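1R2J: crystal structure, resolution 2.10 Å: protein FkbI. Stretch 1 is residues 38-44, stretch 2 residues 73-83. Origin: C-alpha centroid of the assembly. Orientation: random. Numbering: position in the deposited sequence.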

# COMPACT_ATOMS: atom_id res chain seq x y z
N LEU A 38 -6.20 -7.39 -11.50
CA LEU A 38 -6.16 -6.04 -10.94
C LEU A 38 -5.51 -6.24 -9.57
O LEU A 38 -5.41 -7.37 -9.11
CB LEU A 38 -7.58 -5.49 -10.82
CG LEU A 38 -8.40 -5.57 -12.11
CD1 LEU A 38 -9.87 -5.29 -11.80
CD2 LEU A 38 -7.87 -4.57 -13.14
N LEU A 39 -5.07 -5.17 -8.92
CA LEU A 39 -4.41 -5.33 -7.62
C LEU A 39 -3.03 -5.93 -7.85
O LEU A 39 -2.19 -5.94 -6.95
CB LEU A 39 -5.20 -6.28 -6.71
CG LEU A 39 -6.46 -5.77 -6.01
CD1 LEU A 39 -7.44 -5.18 -7.00
CD2 LEU A 39 -7.09 -6.92 -5.27
N CYS A 40 -2.81 -6.40 -9.08
CA CYS A 40 -1.58 -7.04 -9.52
C CYS A 40 -1.23 -6.60 -10.94
O CYS A 40 -0.37 -7.21 -11.58
CB CYS A 40 -1.80 -8.55 -9.59
SG CYS A 40 -0.80 -9.53 -8.53
N ALA A 41 -1.91 -5.57 -11.42
CA ALA A 41 -1.76 -5.09 -12.79
C ALA A 41 -0.38 -5.10 -13.46
O ALA A 41 -0.30 -5.33 -14.67
CB ALA A 41 -2.38 -3.69 -12.91
N GLU A 42 0.69 -4.87 -12.71
CA GLU A 42 2.02 -4.84 -13.31
C GLU A 42 2.64 -6.21 -13.59
O GLU A 42 3.69 -6.30 -14.23
CB GLU A 42 2.97 -4.00 -12.45
CG GLU A 42 2.72 -2.51 -12.59
CD GLU A 42 3.54 -1.67 -11.63
OE1 GLU A 42 4.76 -1.92 -11.50
OE2 GLU A 42 2.97 -0.75 -11.01
N VAL A 43 1.99 -7.27 -13.13
CA VAL A 43 2.51 -8.62 -13.38
C VAL A 43 2.47 -8.91 -14.87
O VAL A 43 1.47 -8.65 -15.55
CB VAL A 43 1.70 -9.68 -12.60
CG1 VAL A 43 2.08 -11.09 -13.05
CG2 VAL A 43 1.98 -9.53 -11.11
N ALA A 44 3.58 -9.45 -15.38
CA ALA A 44 3.73 -9.78 -16.79
C ALA A 44 2.65 -10.74 -17.27
O ALA A 44 2.12 -11.54 -16.50
CB ALA A 44 5.11 -10.39 -17.03
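Stretch 2, residues 73-83: SVMTSQGMAAW

Residues 73-83 form one uninterrupted segment of a helix that begins earlier in the chain and continues beyond it, and they pack against a loop, residues 38-44, that has no regular helix or strand but folds into a type I turn from Cys40 to Val43, closed by the bond from Val43 N to Cys40 O (2.8 Å). The loop advances along the helix in the same sense as the sequence: Leu39 meets Val74, Met75, Gln78 and Gly79, and Cys40 and Val43 meet Ala82 farther on. The backbones come close, with Leu39 CA 4.0 Å from Met75 CA and Cys40 CA 4.9 Å from Gly79 CA.

Leu39 is the main bump of the loop and has the largest area covered by the helix. Its side chain (chi1 m, chi2 p) lies against Met75, Leu39 CG to Met75 CG at 3.4 Å, and reaches Val74 through CD2, 4.2 Å from Val74 CG1. Its carbonyl oxygen settles against the helix backbone among Met75, Gln78 and Gly79: Leu39 O lies 3.1 Å from Gln78 CB and 3.3 Å from Gly79 N. The latter approach has a poor angle for a hydrogen bond, and Gly79 N instead donates to Met75 O at 2.8 Å within the helix. Leu39 O also stands 3.2 Å from Met75 O, a meeting of two acceptors. No hydrogen bond joins the stretches, so the fit rests on packing.

Beyond the glycine, the small side chain of Ala82 points toward the loop, and its methyl rests against two neighboring side chains. Val43 CG2 approaches Ala82 CB to 3.7 Å, while Cys40 SG lies 4.0 Å from Ala82 CB and 4.2 Å from Gln78 NE2. Thr76 and Met80 point away from the loop and take no part in the contact.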

# COMPACT_ATOMS: atom_id res chain seq x y z
N SER A 73 -5.12 -0.31 -0.27
CA SER A 73 -4.04 -0.90 0.52
C SER A 73 -3.84 -2.38 0.17
O SER A 73 -2.72 -2.89 0.22
CB SER A 73 -4.32 -0.74 2.01
OG SER A 73 -4.19 0.62 2.39
N VAL A 74 -4.93 -3.06 -0.19
CA VAL A 74 -4.87 -4.46 -0.56
C VAL A 74 -4.11 -4.59 -1.88
O VAL A 74 -3.33 -5.52 -2.07
CB VAL A 74 -6.28 -5.08 -0.71
CG1 VAL A 74 -6.18 -6.54 -1.15
CG2 VAL A 74 -7.01 -5.00 0.62
N MET A 75 -4.36 -3.64 -2.78
CA MET A 75 -3.69 -3.62 -4.08
C MET A 75 -2.20 -3.41 -3.87
O MET A 75 -1.37 -3.99 -4.57
CB MET A 75 -4.20 -2.47 -4.95
CG MET A 75 -5.66 -2.55 -5.33
SD MET A 75 -6.17 -1.13 -6.33
CE MET A 75 -4.98 -1.23 -7.71
N THR A 76 -1.85 -2.55 -2.92
CA THR A 76 -0.44 -2.28 -2.65
C THR A 76 0.24 -3.53 -2.08
O THR A 76 1.36 -3.86 -2.47
CB THR A 76 -0.24 -1.05 -1.68
OG1 THR A 76 -0.61 -1.40 -0.35
CG2 THR A 76 -1.10 0.12 -2.12
N SER A 77 -0.43 -4.23 -1.17
CA SER A 77 0.13 -5.44 -0.58
C SER A 77 0.27 -6.52 -1.65
O SER A 77 1.30 -7.18 -1.74
CB SER A 77 -0.77 -5.94 0.55
OG SER A 77 -0.81 -5.01 1.62
N GLN A 78 -0.78 -6.69 -2.44
CA GLN A 78 -0.79 -7.66 -3.53
C GLN A 78 0.37 -7.36 -4.47
O GLN A 78 1.19 -8.22 -4.77
CB GLN A 78 -2.09 -7.56 -4.33
CG GLN A 78 -3.18 -8.54 -3.94
CD GLN A 78 -2.75 -9.99 -4.09
OE1 GLN A 78 -2.11 -10.55 -3.21
NE2 GLN A 78 -3.10 -10.60 -5.22
N GLY A 79 0.40 -6.11 -4.94
CA GLY A 79 1.43 -5.68 -5.87
C GLY A 79 2.84 -5.79 -5.33
O GLY A 79 3.77 -6.13 -6.07
N MET A 80 2.99 -5.49 -4.05
CA MET A 80 4.30 -5.54 -3.41
C MET A 80 4.77 -6.99 -3.31
O MET A 80 5.94 -7.28 -3.53
CB MET A 80 4.24 -4.90 -2.02
CG MET A 80 5.61 -4.82 -1.33
SD MET A 80 5.75 -3.49 -0.10
CE MET A 80 4.83 -4.18 1.24
N ALA A 81 3.85 -7.89 -2.97
CA ALA A 81 4.19 -9.30 -2.85
C ALA A 81 4.62 -9.85 -4.21
O ALA A 81 5.63 -10.55 -4.31
CB ALA A 81 3.00 -10.08 -2.33
N ALA A 82 3.85 -9.51 -5.24
CA ALA A 82 4.12 -9.97 -6.60
C ALA A 82 5.49 -9.48 -7.06
O ALA A 82 6.27 -10.24 -7.63
CB ALA A 82 3.03 -9.47 -7.55
N TRP A 83 5.75 -8.20 -6.82
CA TRP A 83 7.02 -7.57 -7.20
C TRP A 83 8.18 -8.24 -6.46
O TRP A 83 9.21 -8.54 -7.06
CB TRP A 83 6.98 -6.08 -6.86
CG TRP A 83 8.31 -5.41 -6.97
CD1 TRP A 83 9.07 -4.93 -5.94
CD2 TRP A 83 9.05 -5.16 -8.17
NE1 TRP A 83 10.24 -4.40 -6.44
CE2 TRP A 83 10.25 -4.53 -7.80
CE3 TRP A 83 8.81 -5.42 -9.53
CZ2 TRP A 83 11.22 -4.14 -8.74
CZ3 TRP A 83 9.77 -5.04 -10.46
CH2 TRP A 83 10.96 -4.41 -10.06